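Long-range contacts in 401aa long hypothetical glucose-1-phosphate thymidylyltransferase (Sulfolobus tokodaii, PDB 2GGO), which transfers a nucleotide to a sugar 1-phosphate and is a bifunctional enzyme in the synthesis of UDP-N-acetylglucosamine and UDP-N-acetylgalactosamine: residues K23-I28 / E59-K64; V53-K58 / I70-D75; I95-L100 / G159-N164. One frame throughout, in Å; residues are numbered along the deposited sequence.

Contact 1: residues K23-I28 / E59-K64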
ATOM      1  N   LYS A  23       2.732   1.733   7.252  1.00 26.82           N
ATOM      2  CA  LYS A  23       2.234   1.568   5.862  1.00 28.46           C
ATOM      3  C   LYS A  23       2.623   2.639   4.868  1.00 28.43           C
ATOM      4  O   LYS A  23       2.607   2.385   3.670  1.00 27.43           O
ATOM      5  CB  LYS A  23       0.731   1.386   5.773  1.00 29.94           C
ATOM      6  CG  LYS A  23       0.023   1.722   7.052  1.00 36.08           C
ATOM      7  CD  LYS A  23      -1.148   2.677   6.780  1.00 42.38           C
ATOM      8  CE  LYS A  23      -1.661   3.299   8.103  1.00 48.21           C
ATOM      9  NZ  LYS A  23      -3.157   3.477   8.106  1.00 49.29           N
ATOM     10  N   ALA A  24       2.944   3.841   5.362  1.00 28.15           N
ATOM     11  CA  ALA A  24       3.283   4.974   4.490  1.00 28.16           C
ATOM     12  C   ALA A  24       4.525   4.645   3.716  1.00 27.91           C
ATOM     13  O   ALA A  24       4.798   5.239   2.671  1.00 26.36           O
ATOM     14  CB  ALA A  24       3.524   6.220   5.351  1.00 29.14           C
ATOM     15  N   PHE A  25       5.288   3.679   4.223  1.00 29.05           N
ATOM     16  CA  PHE A  25       6.563   3.292   3.575  1.00 30.14           C
ATOM     17  C   PHE A  25       6.520   2.020   2.699  1.00 30.11           C
ATOM     18  O   PHE A  25       7.525   1.588   2.224  1.00 31.54           O
ATOM     19  CB  PHE A  25       7.694   3.259   4.600  1.00 30.41           C
ATOM     20  CG  PHE A  25       8.044   4.611   5.105  1.00 29.55           C
ATOM     21  CD1 PHE A  25       8.880   5.446   4.347  1.00 27.79           C
ATOM     22  CD2 PHE A  25       7.502   5.081   6.286  1.00 29.20           C
ATOM     23  CE1 PHE A  25       9.175   6.725   4.781  1.00 29.35           C
ATOM     24  CE2 PHE A  25       7.780   6.363   6.724  1.00 28.58           C
ATOM     25  CZ  PHE A  25       8.627   7.185   5.970  1.00 29.12           C
ATOM     26  N   VAL A  26       5.348   1.450   2.510  1.00 30.54           N
ATOM     27  CA  VAL A  26       5.136   0.354   1.553  1.00 31.26           C
ATOM     28  C   VAL A  26       5.682   0.820   0.203  1.00 30.13           C
ATOM     29  O   VAL A  26       5.295   1.921  -0.241  1.00 29.98           O
ATOM     30  CB  VAL A  26       3.636   0.016   1.440  1.00 30.34           C
ATOM     31  CG1 VAL A  26       3.314  -0.773   0.172  1.00 33.24           C
ATOM     32  CG2 VAL A  26       3.187  -0.785   2.612  1.00 31.80           C
ATOM     33  N   PRO A  27       6.579   0.005  -0.457  1.00 30.51           N
ATOM     34  CA  PRO A  27       7.089   0.448  -1.738  1.00 29.46           C
ATOM     35  C   PRO A  27       6.138   0.176  -2.914  1.00 30.67           C
ATOM     36  O   PRO A  27       5.362  -0.808  -2.954  1.00 30.53           O
ATOM     37  CB  PRO A  27       8.421  -0.303  -1.881  1.00 29.62           C
ATOM     38  CG  PRO A  27       8.271  -1.512  -1.117  1.00 28.82           C
ATOM     39  CD  PRO A  27       7.150  -1.321  -0.108  1.00 29.58           C
ATOM     40  N   ILE A  28       6.161   1.118  -3.837  1.00 30.98           N
ATOM     41  CA  ILE A  28       5.514   0.976  -5.106  1.00 31.89           C
ATOM     42  C   ILE A  28       6.698   1.142  -6.025  1.00 31.80           C
ATOM     43  O   ILE A  28       7.338   2.213  -6.033  1.00 32.88           O
ATOM     44  CB  ILE A  28       4.480   2.083  -5.322  1.00 32.66           C
ATOM     45  CG1 ILE A  28       3.443   2.034  -4.209  1.00 33.25           C
ATOM     46  CG2 ILE A  28       3.831   1.923  -6.698  1.00 31.51           C
ATOM     47  CD1 ILE A  28       2.847   3.349  -3.952  1.00 38.02           C
ATOM     48  N   GLU A  59       9.857   8.181  15.229  1.00 55.15           N
ATOM     49  CA  GLU A  59      11.302   8.150  15.000  1.00 55.04           C
ATOM     50  C   GLU A  59      11.641   7.758  13.565  1.00 53.48           C
ATOM     51  O   GLU A  59      12.548   8.333  12.938  1.00 53.21           O
ATOM     52  CB  GLU A  59      11.967   7.143  15.949  1.00 56.09           C
ATOM     53  CG  GLU A  59      13.508   7.071  15.788  1.00 60.03           C
ATOM     54  CD  GLU A  59      14.059   5.656  15.458  1.00 64.68           C
ATOM     55  OE1 GLU A  59      15.087   5.276  16.064  1.00 67.21           O
ATOM     56  OE2 GLU A  59      13.503   4.938  14.582  1.00 65.12           O
ATOM     57  N   TYR A  60      10.916   6.736  13.094  1.00 51.64           N
ATOM     58  CA  TYR A  60      11.038   6.195  11.748  1.00 49.32           C
ATOM     59  C   TYR A  60      10.833   7.275  10.658  1.00 47.98           C
ATOM     60  O   TYR A  60      11.666   7.425   9.745  1.00 47.33           O
ATOM     61  CB  TYR A  60      10.032   5.036  11.585  1.00 49.25           C
ATOM     62  CG  TYR A  60      10.311   4.145  10.390  1.00 48.43           C
ATOM     63  CD1 TYR A  60      10.943   2.920  10.536  1.00 46.60           C
ATOM     64  CD2 TYR A  60       9.978   4.556   9.110  1.00 47.79           C
ATOM     65  CE1 TYR A  60      11.209   2.129   9.437  1.00 47.58           C
ATOM     66  CE2 TYR A  60      10.245   3.784   8.026  1.00 48.79           C
ATOM     67  CZ  TYR A  60      10.848   2.567   8.182  1.00 48.16           C
ATOM     68  OH  TYR A  60      11.090   1.827   7.046  1.00 49.54           O
ATOM     69  N   PHE A  61       9.725   8.012  10.778  1.00 46.08           N
ATOM     70  CA  PHE A  61       9.388   9.088   9.843  1.00 45.09           C
ATOM     71  C   PHE A  61      10.435  10.177   9.832  1.00 45.67           C
ATOM     72  O   PHE A  61      10.921  10.572   8.787  1.00 44.61           O
ATOM     73  CB  PHE A  61       8.009   9.673  10.159  1.00 43.05           C
ATOM     74  CG  PHE A  61       6.854   8.806   9.732  1.00 40.47           C
ATOM     75  CD1 PHE A  61       6.211   9.033   8.520  1.00 36.81           C
ATOM     76  CD2 PHE A  61       6.402   7.767  10.549  1.00 35.49           C
ATOM     77  CE1 PHE A  61       5.130   8.251   8.113  1.00 35.29           C
ATOM     78  CE2 PHE A  61       5.304   6.982  10.178  1.00 35.61           C
ATOM     79  CZ  PHE A  61       4.675   7.203   8.955  1.00 38.04           C
ATOM     80  N   GLU A  62      10.795  10.652  11.015  1.00 48.18           N
ATOM     81  CA  GLU A  62      11.835  11.658  11.142  1.00 50.19           C
ATOM     82  C   GLU A  62      13.098  11.207  10.439  1.00 50.57           C
ATOM     83  O   GLU A  62      13.702  11.976   9.715  1.00 50.88           O
ATOM     84  CB  GLU A  62      12.095  12.016  12.606  1.00 50.72           C
ATOM     85  CG  GLU A  62      11.792  13.478  12.940  1.00 55.10           C
ATOM     86  CD  GLU A  62      11.224  13.690  14.363  1.00 61.13           C
ATOM     87  OE1 GLU A  62      11.031  12.688  15.110  1.00 63.30           O
ATOM     88  OE2 GLU A  62      10.956  14.871  14.729  1.00 62.27           O
ATOM     89  N   LYS A  63      13.479   9.948  10.622  1.00 51.54           N
ATOM     90  CA  LYS A  63      14.724   9.441  10.049  1.00 51.86           C
ATOM     91  C   LYS A  63      14.715   9.379   8.530  1.00 51.40           C
ATOM     92  O   LYS A  63      15.732   9.666   7.908  1.00 51.41           O
ATOM     93  CB  LYS A  63      15.080   8.081  10.663  1.00 52.74           C
ATOM     94  CG  LYS A  63      15.799   8.259  11.996  1.00 54.48           C
ATOM     95  CD  LYS A  63      15.675   7.059  12.948  1.00 57.47           C
ATOM     96  CE  LYS A  63      16.730   7.148  14.081  1.00 56.84           C
ATOM     97  NZ  LYS A  63      18.109   6.682  13.669  1.00 58.61           N
ATOM     98  N   LYS A  64      13.557   9.032   7.951  1.00 50.75           N
ATOM     99  CA  LYS A  64      13.399   8.828   6.502  1.00 49.44           C
ATOM    100  C   LYS A  64      13.002  10.083   5.689  1.00 48.86           C
ATOM    101  O   LYS A  64      13.445  10.253   4.556  1.00 48.56           O
ATOM    102  CB  LYS A  64      12.422   7.676   6.242  1.00 49.46           C
ATOM    103  CG  LYS A  64      12.948   6.290   6.586  1.00 50.29           C
ATOM    104  CD  LYS A  64      13.767   5.675   5.450  1.00 54.63           C
ATOM    105  CE  LYS A  64      12.923   4.719   4.596  1.00 57.08           C
ATOM    106  NZ  LYS A  64      13.088   4.969   3.099  1.00 58.04           N
TER
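F25 meets helix 58-64 through two edge-to-face aromatic pairs. Its CG is anti to the carbonyl carbon (chi1 -68°), and from there the ring reaches both partners. In the first, Y60 turns its ring edge to one face of F25, with CE2 of Y60 3.5 Å from CD2 of F25. The planes stand at 60°. In the second, F25 is the edge. Its CE2 lies over a face of F61, offset toward the rim, 3.5 Å from F61 CE1. These planes stand at 61°.

Aliphatic groups also touch the rings. The CB of A24 reaches the F61 ring at CE1, 3.8 Å away. K64 slides past F25 in the opposite direction, and its CB lies 3.7 Å from F25 CE1. No hydrogen bond crosses between the segments. An alanine at F25 would probably leave a gap beside K64 and take from Y60 and F61 their edge-to-face partner.

I34 of helix 33-43 also packs on A24, F25 and F61. F61 lies about 8 Å, side chain to side chain, from A8, which probably belongs to the nucleoside triphosphate site. The three rings form an aromatic cluster in the nucleotidyltransferase domain, of the GT-A type. It joins the 3-10 turn at 23-25 to helix 58-64.

Contact 2: residues V53-K58 / I70-D75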
ATOM      1  N   VAL A  53       1.368  11.017  12.769  1.00 39.21           N
ATOM      2  CA  VAL A  53       1.838   9.660  12.930  1.00 40.53           C
ATOM      3  C   VAL A  53       1.536   9.186  14.362  1.00 42.69           C
ATOM      4  O   VAL A  53       1.029   9.951  15.189  1.00 43.11           O
ATOM      5  CB  VAL A  53       3.354   9.554  12.600  1.00 39.69           C
ATOM      6  CG1 VAL A  53       3.633  10.171  11.269  1.00 38.80           C
ATOM      7  CG2 VAL A  53       4.241  10.214  13.668  1.00 38.75           C
ATOM      8  N   SER A  54       1.807   7.917  14.654  1.00 44.20           N
ATOM      9  CA  SER A  54       1.718   7.456  16.023  1.00 45.17           C
ATOM     10  C   SER A  54       3.080   7.657  16.678  1.00 46.17           C
ATOM     11  O   SER A  54       4.104   7.722  15.985  1.00 45.69           O
ATOM     12  CB  SER A  54       1.279   5.996  16.050  1.00 45.49           C
ATOM     13  OG  SER A  54       2.268   5.176  15.447  1.00 45.05           O
ATOM     14  N   SER A  55       3.095   7.772  18.008  1.00 48.01           N
ATOM     15  CA  SER A  55       4.353   7.960  18.783  1.00 49.90           C
ATOM     16  C   SER A  55       5.350   6.837  18.547  1.00 50.86           C
ATOM     17  O   SER A  55       6.548   7.093  18.334  1.00 50.50           O
ATOM     18  CB  SER A  55       4.037   8.078  20.266  1.00 49.97           C
ATOM     19  OG  SER A  55       2.764   8.706  20.427  1.00 51.46           O
ATOM     20  N   LYS A  56       4.836   5.597  18.558  1.00 52.55           N
ATOM     21  CA  LYS A  56       5.602   4.413  18.099  1.00 54.47           C
ATOM     22  C   LYS A  56       6.388   4.706  16.834  1.00 54.87           C
ATOM     23  O   LYS A  56       7.570   4.349  16.752  1.00 55.47           O
ATOM     24  CB  LYS A  56       4.719   3.160  17.876  1.00 54.33           C
ATOM     25  CG  LYS A  56       3.202   3.435  17.651  1.00 56.24           C
ATOM     26  CD  LYS A  56       2.328   2.187  17.281  1.00 56.47           C
ATOM     27  CE  LYS A  56       2.209   1.928  15.748  1.00 57.50           C
ATOM     28  NZ  LYS A  56       1.026   2.602  15.089  1.00 57.92           N
ATOM     29  N   ASN A  57       5.741   5.370  15.862  1.00 55.63           N
ATOM     30  CA  ASN A  57       6.311   5.551  14.508  1.00 55.81           C
ATOM     31  C   ASN A  57       7.045   6.882  14.263  1.00 55.49           C
ATOM     32  O   ASN A  57       7.668   7.074  13.221  1.00 55.57           O
ATOM     33  CB  ASN A  57       5.247   5.281  13.425  1.00 55.96           C
ATOM     34  CG  ASN A  57       4.697   3.847  13.467  1.00 56.76           C
ATOM     35  OD1 ASN A  57       5.297   2.947  14.062  1.00 58.69           O
ATOM     36  ND2 ASN A  57       3.539   3.635  12.834  1.00 57.33           N
ATOM     37  N   LYS A  58       6.984   7.775  15.241  1.00 55.63           N
ATOM     38  CA  LYS A  58       7.612   9.109  15.172  1.00 55.89           C
ATOM     39  C   LYS A  58       9.075   9.123  14.716  1.00 55.26           C
ATOM     40  O   LYS A  58       9.485   9.983  13.941  1.00 54.63           O
ATOM     41  CB  LYS A  58       7.480   9.787  16.550  1.00 56.34           C
ATOM     42  CG  LYS A  58       8.386  10.984  16.803  1.00 58.55           C
ATOM     43  CD  LYS A  58       8.836  11.050  18.303  1.00 63.59           C
ATOM     44  CE  LYS A  58       9.564   9.750  18.835  1.00 64.45           C
ATOM     45  NZ  LYS A  58      11.059   9.652  18.604  1.00 62.88           N
ATOM     46  N   ILE A  70       6.762  16.286  11.221  1.00 43.03           N
ATOM     47  CA  ILE A  70       6.140  15.105  11.764  1.00 43.17           C
ATOM     48  C   ILE A  70       5.482  15.431  13.078  1.00 44.25           C
ATOM     49  O   ILE A  70       6.077  16.043  13.955  1.00 43.95           O
ATOM     50  CB  ILE A  70       7.158  13.917  11.913  1.00 43.20           C
ATOM     51  CG1 ILE A  70       7.683  13.462  10.551  1.00 42.70           C
ATOM     52  CG2 ILE A  70       6.511  12.720  12.609  1.00 42.53           C
ATOM     53  CD1 ILE A  70       9.086  13.916  10.240  1.00 42.91           C
ATOM     54  N   VAL A  71       4.237  15.029  13.221  1.00 45.42           N
ATOM     55  CA  VAL A  71       3.497  15.382  14.406  1.00 47.62           C
ATOM     56  C   VAL A  71       2.800  14.131  14.876  1.00 49.87           C
ATOM     57  O   VAL A  71       2.043  13.523  14.135  1.00 49.81           O
ATOM     58  CB  VAL A  71       2.499  16.537  14.098  1.00 46.89           C
ATOM     59  CG1 VAL A  71       1.516  16.745  15.219  1.00 46.97           C
ATOM     60  CG2 VAL A  71       3.259  17.808  13.859  1.00 45.83           C
ATOM     61  N   THR A  72       3.079  13.735  16.110  1.00 53.08           N
ATOM     62  CA  THR A  72       2.475  12.538  16.676  1.00 56.82           C
ATOM     63  C   THR A  72       1.040  12.797  17.108  1.00 59.34           C
ATOM     64  O   THR A  72       0.692  13.889  17.520  1.00 59.70           O
ATOM     65  CB  THR A  72       3.274  11.974  17.857  1.00 56.25           C
ATOM     66  OG1 THR A  72       3.095  12.823  18.988  1.00 58.47           O
ATOM     67  CG2 THR A  72       4.745  11.879  17.527  1.00 56.35           C
ATOM     68  N   GLN A  73       0.218  11.768  17.003  1.00 63.19           N
ATOM     69  CA  GLN A  73      -1.187  11.871  17.252  1.00 67.30           C
ATOM     70  C   GLN A  73      -1.470  11.756  18.743  1.00 71.14           C
ATOM     71  O   GLN A  73      -0.699  11.134  19.489  1.00 71.61           O
ATOM     72  CB  GLN A  73      -1.907  10.793  16.450  1.00 66.66           C
ATOM     73  CG  GLN A  73      -3.242  10.352  16.976  1.00 66.44           C
ATOM     74  CD  GLN A  73      -4.145   9.846  15.884  1.00 66.18           C
ATOM     75  OE1 GLN A  73      -3.868  10.024  14.711  1.00 65.60           O
ATOM     76  NE2 GLN A  73      -5.243   9.219  16.266  1.00 67.47           N
ATOM     77  N   LYS A  74      -2.566  12.403  19.159  1.00 75.83           N
ATOM     78  CA  LYS A  74      -3.187  12.243  20.481  1.00 80.19           C
ATOM     79  C   LYS A  74      -3.314  10.767  20.867  1.00 82.94           C
ATOM     80  O   LYS A  74      -3.972   9.976  20.167  1.00 83.52           O
ATOM     81  CB  LYS A  74      -4.581  12.872  20.471  1.00 80.21           C
ATOM     82  CG  LYS A  74      -4.614  14.389  20.525  1.00 81.89           C
ATOM     83  CD  LYS A  74      -4.815  14.897  21.957  1.00 84.31           C
ATOM     84  CE  LYS A  74      -5.626  16.197  21.978  1.00 85.13           C
ATOM     85  NZ  LYS A  74      -5.301  17.047  23.165  1.00 86.26           N
ATOM     86  N   ASP A  75      -2.684  10.402  21.982  1.00 86.16           N
ATOM     87  CA  ASP A  75      -2.647   9.011  22.414  1.00 89.23           C
ATOM     88  C   ASP A  75      -3.877   8.579  23.185  1.00 91.14           C
ATOM     89  O   ASP A  75      -4.313   7.430  23.072  1.00 91.61           O
ATOM     90  CB  ASP A  75      -1.395   8.735  23.229  1.00 89.35           C
ATOM     91  CG  ASP A  75      -0.226   8.341  22.361  1.00 90.92           C
ATOM     92  OD1 ASP A  75      -0.021   8.984  21.299  1.00 91.83           O
ATOM     93  OD2 ASP A  75       0.478   7.377  22.742  1.00 92.68           O
TER
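V53 and I70 meet through methyl groups set by their first torsions. The CG2 of V53 sits between its backbone N and carbonyl carbon, the crowded position. The CG2 of I70 is anti to its own backbone N. These two methyls come within 3.5 Å as the side chains cross obliquely. The CG2 of T72 lies 3.6 Å from CB of K58, and the two side chains run side by side in the same direction.

The backbones pair in parallel, with V53 opposite T72. Two hydrogen bonds hold the pair. The N of V53 donates to the O of V71 at 2.9 Å. The O of V53 accepts from the N of Q73 at 2.7 Å. The same oxygen receives a CA-H contact from T72, with CA 3.3 Å from O of V53. The CB of Q73 lies at a similar distance, so V53 O is closely surrounded.

Beyond the strand end the partners are polar. The OG of S55 lies 2.9 Å from OD1 of D75. The loop after strand 48-53 and the loop after strand 69-72 lie close there. Within the first loop, NZ of K56 donates to OG of S54 at 2.9 Å.

Q73 probably contributes to the nucleoside triphosphate site, and its side chain touches A8, A82 and A83. Strand 69-72 is an outer strand of the mixed sheet, beside strand 48-53. Helix 58-64 links the two in a beta-alpha-beta crossover. Its F61 packs on both V53 and I70.

Contact 3: residues I95-L100 / G159-N164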
ATOM      1  N   ILE A  95      -6.014  17.774   3.393  1.00 41.30           N
ATOM      2  CA  ILE A  95      -5.917  16.591   4.238  1.00 40.62           C
ATOM      3  C   ILE A  95      -5.934  15.394   3.295  1.00 40.55           C
ATOM      4  O   ILE A  95      -6.816  15.286   2.429  1.00 40.57           O
ATOM      5  CB  ILE A  95      -7.101  16.535   5.263  1.00 40.60           C
ATOM      6  CG1 ILE A  95      -6.797  17.291   6.556  1.00 39.72           C
ATOM      7  CG2 ILE A  95      -7.409  15.120   5.677  1.00 41.14           C
ATOM      8  CD1 ILE A  95      -6.097  18.609   6.406  1.00 41.18           C
ATOM      9  N   ILE A  96      -4.926  14.536   3.380  1.00 40.47           N
ATOM     10  CA  ILE A  96      -5.005  13.241   2.680  1.00 40.71           C
ATOM     11  C   ILE A  96      -4.680  12.073   3.596  1.00 40.70           C
ATOM     12  O   ILE A  96      -3.944  12.225   4.579  1.00 40.05           O
ATOM     13  CB  ILE A  96      -4.167  13.142   1.391  1.00 40.80           C
ATOM     14  CG1 ILE A  96      -2.687  13.168   1.703  1.00 41.83           C
ATOM     15  CG2 ILE A  96      -4.572  14.220   0.352  1.00 42.03           C
ATOM     16  CD1 ILE A  96      -1.905  12.861   0.487  1.00 44.47           C
ATOM     17  N   TYR A  97      -5.273  10.919   3.285  1.00 40.64           N
ATOM     18  CA  TYR A  97      -5.075   9.696   4.069  1.00 40.58           C
ATOM     19  C   TYR A  97      -3.813   9.027   3.622  1.00 39.78           C
ATOM     20  O   TYR A  97      -3.505   8.994   2.423  1.00 39.43           O
ATOM     21  CB  TYR A  97      -6.274   8.779   3.965  1.00 41.80           C
ATOM     22  CG  TYR A  97      -7.424   9.318   4.752  1.00 44.20           C
ATOM     23  CD1 TYR A  97      -7.440   9.249   6.148  1.00 46.17           C
ATOM     24  CD2 TYR A  97      -8.488   9.925   4.111  1.00 47.08           C
ATOM     25  CE1 TYR A  97      -8.503   9.786   6.881  1.00 47.70           C
ATOM     26  CE2 TYR A  97      -9.571  10.444   4.817  1.00 49.05           C
ATOM     27  CZ  TYR A  97      -9.575  10.383   6.199  1.00 48.84           C
ATOM     28  OH  TYR A  97     -10.672  10.909   6.867  1.00 48.91           O
ATOM     29  N   GLY A  98      -3.058   8.543   4.590  1.00 39.07           N
ATOM     30  CA  GLY A  98      -1.739   8.017   4.312  1.00 39.37           C
ATOM     31  C   GLY A  98      -1.649   6.699   3.541  1.00 39.99           C
ATOM     32  O   GLY A  98      -0.538   6.246   3.253  1.00 40.51           O
ATOM     33  N   ASP A  99      -2.781   6.067   3.223  1.00 39.47           N
ATOM     34  CA  ASP A  99      -2.704   4.804   2.509  1.00 40.03           C
ATOM     35  C   ASP A  99      -3.345   4.792   1.146  1.00 39.34           C
ATOM     36  O   ASP A  99      -3.596   3.736   0.604  1.00 38.45           O
ATOM     37  CB  ASP A  99      -3.233   3.652   3.349  1.00 40.57           C
ATOM     38  CG  ASP A  99      -4.532   3.970   4.029  1.00 43.23           C
ATOM     39  OD1 ASP A  99      -5.229   4.923   3.608  1.00 47.94           O
ATOM     40  OD2 ASP A  99      -4.855   3.255   4.998  1.00 43.42           O
ATOM     41  N   LEU A 100      -3.580   5.974   0.584  1.00 38.83           N
ATOM     42  CA  LEU A 100      -4.184   6.077  -0.718  1.00 38.58           C
ATOM     43  C   LEU A 100      -3.092   6.235  -1.719  1.00 38.00           C
ATOM     44  O   LEU A 100      -2.130   6.963  -1.489  1.00 38.85           O
ATOM     45  CB  LEU A 100      -5.057   7.327  -0.831  1.00 39.20           C
ATOM     46  CG  LEU A 100      -5.954   7.741   0.335  1.00 41.99           C
ATOM     47  CD1 LEU A 100      -6.482   9.196   0.089  1.00 42.57           C
ATOM     48  CD2 LEU A 100      -7.109   6.712   0.611  1.00 44.16           C
ATOM     49  N   GLY A 159     -11.082  10.209   0.125  1.00 46.59           N
ATOM     50  CA  GLY A 159     -10.190  10.591   1.231  1.00 44.05           C
ATOM     51  C   GLY A 159      -9.167  11.692   0.972  1.00 43.22           C
ATOM     52  O   GLY A 159      -8.117  11.716   1.622  1.00 42.12           O
ATOM     53  N   ILE A 160      -9.464  12.580   0.015  1.00 42.11           N
ATOM     54  CA  ILE A 160      -8.717  13.840  -0.237  1.00 41.44           C
ATOM     55  C   ILE A 160      -9.587  15.091   0.055  1.00 41.20           C
ATOM     56  O   ILE A 160     -10.546  15.388  -0.648  1.00 40.74           O
ATOM     57  CB  ILE A 160      -8.203  13.918  -1.691  1.00 41.11           C
ATOM     58  CG1 ILE A 160      -7.255  12.753  -1.980  1.00 39.75           C
ATOM     59  CG2 ILE A 160      -7.510  15.282  -1.966  1.00 40.63           C
ATOM     60  CD1 ILE A 160      -7.122  12.432  -3.428  1.00 38.65           C
ATOM     61  N   TYR A 161      -9.260  15.799   1.124  1.00 41.89           N
ATOM     62  CA  TYR A 161     -10.080  16.901   1.599  1.00 42.71           C
ATOM     63  C   TYR A 161      -9.368  18.223   1.464  1.00 42.81           C
ATOM     64  O   TYR A 161      -8.163  18.293   1.640  1.00 42.28           O
ATOM     65  CB  TYR A 161     -10.372  16.720   3.088  1.00 43.83           C
ATOM     66  CG  TYR A 161     -11.053  15.435   3.449  1.00 44.83           C
ATOM     67  CD1 TYR A 161     -10.829  14.845   4.684  1.00 47.13           C
ATOM     68  CD2 TYR A 161     -11.919  14.794   2.558  1.00 46.57           C
ATOM     69  CE1 TYR A 161     -11.470  13.645   5.044  1.00 48.72           C
ATOM     70  CE2 TYR A 161     -12.561  13.586   2.895  1.00 48.25           C
ATOM     71  CZ  TYR A 161     -12.350  13.026   4.150  1.00 48.33           C
ATOM     72  OH  TYR A 161     -12.986  11.838   4.513  1.00 48.59           O
ATOM     73  N   LYS A 162     -10.124  19.274   1.186  1.00 43.14           N
ATOM     74  CA  LYS A 162      -9.636  20.649   1.331  1.00 44.02           C
ATOM     75  C   LYS A 162     -10.646  21.334   2.262  1.00 45.61           C
ATOM     76  O   LYS A 162     -11.779  21.652   1.863  1.00 45.01           O
ATOM     77  CB  LYS A 162      -9.572  21.355  -0.033  1.00 43.14           C
ATOM     78  CG  LYS A 162      -8.633  22.520  -0.158  1.00 40.82           C
ATOM     79  CD  LYS A 162      -9.097  23.769   0.585  1.00 41.70           C
ATOM     80  CE  LYS A 162     -10.375  24.365  -0.008  1.00 41.41           C
ATOM     81  NZ  LYS A 162     -10.856  25.655   0.615  1.00 39.52           N
ATOM     82  N   LEU A 163     -10.229  21.528   3.509  1.00 47.85           N
ATOM     83  CA  LEU A 163     -11.136  21.941   4.567  1.00 49.84           C
ATOM     84  C   LEU A 163     -10.648  23.237   5.170  1.00 52.13           C
ATOM     85  O   LEU A 163      -9.431  23.455   5.318  1.00 51.66           O
ATOM     86  CB  LEU A 163     -11.264  20.862   5.657  1.00 49.47           C
ATOM     87  CG  LEU A 163     -11.716  19.442   5.268  1.00 47.98           C
ATOM     88  CD1 LEU A 163     -11.575  18.517   6.434  1.00 46.43           C
ATOM     89  CD2 LEU A 163     -13.130  19.386   4.720  1.00 47.93           C
ATOM     90  N   ASN A 164     -11.613  24.103   5.476  1.00 54.88           N
ATOM     91  CA  ASN A 164     -11.341  25.355   6.183  1.00 58.00           C
ATOM     92  C   ASN A 164     -11.490  25.192   7.703  1.00 60.00           C
ATOM     93  O   ASN A 164     -12.124  24.240   8.171  1.00 60.29           O
ATOM     94  CB  ASN A 164     -12.231  26.461   5.641  1.00 57.80           C
ATOM     95  CG  ASN A 164     -12.340  26.421   4.139  1.00 57.74           C
ATOM     96  OD1 ASN A 164     -11.337  26.428   3.429  1.00 56.17           O
ATOM     97  ND2 ASN A 164     -13.563  26.365   3.644  1.00 58.02           N
TER
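I95 and Y161 form an antiparallel hydrogen-bonded pair, and I96 and I160 the adjoining non-hydrogen-bonded pair, in strands at 161°. The N of I95 donates to O of Y161, and the N of Y161 to O of I95, both at 2.8 Å. A weak bond of 3.4 Å runs from N of Y97 to O of G159.

On one face of the sheet, CG2 of I96 lies 3.8 Å from CG1 of I160. On the other, CG2 of I95 touches CD1 of Y161 at 3.6 Å. The Y97 and Y161 rings are turned at 83° to each other. The OH of Y161 lies at the edge of the Y97 ring, and their hydroxyls share a weak bond of 3.4 Å. CG of Y97 is anti to its carbonyl carbon (chi1 -73°), and from there the ring edge lies beside G159. G159 has a positive phi, and CD2 of Y97 lies 3.4 Å from its CA. A side chain there would clash with that ring.

L184 of helix 184-194 touches both tyrosine rings. Y97 and N157 probably bind N-acetylglucosamine 1-phosphate. Y161 OH is hydrogen-bonded to N157 ND2. Y161 probably supports N157 through this bond, and its hydroxyl holds Y97 more weakly.

Overall arrangement
From the N terminus, the chain passes the 23-28 turn, helix 33-43 and strand 48-53 before helix 58-64 closes contact 1. Contact 2 opens at V53, inside that loop, and closes after it at 70-75. The two contacts therefore cross. They also touch, with CA of E62 3.7 Å from CD1 of I70. Contact 3 opens later, at 95-100, and its long loop closes at 159-164, in series with both. Contacts 2 and 3 reach the same mixed sheet, at its outer strand 69-72 and at the inner strands 92-97 and 155-164. Their nearest atoms are about 9 Å apart. A long, weak ion pair from K23 to D99 joins contacts 1 and 3.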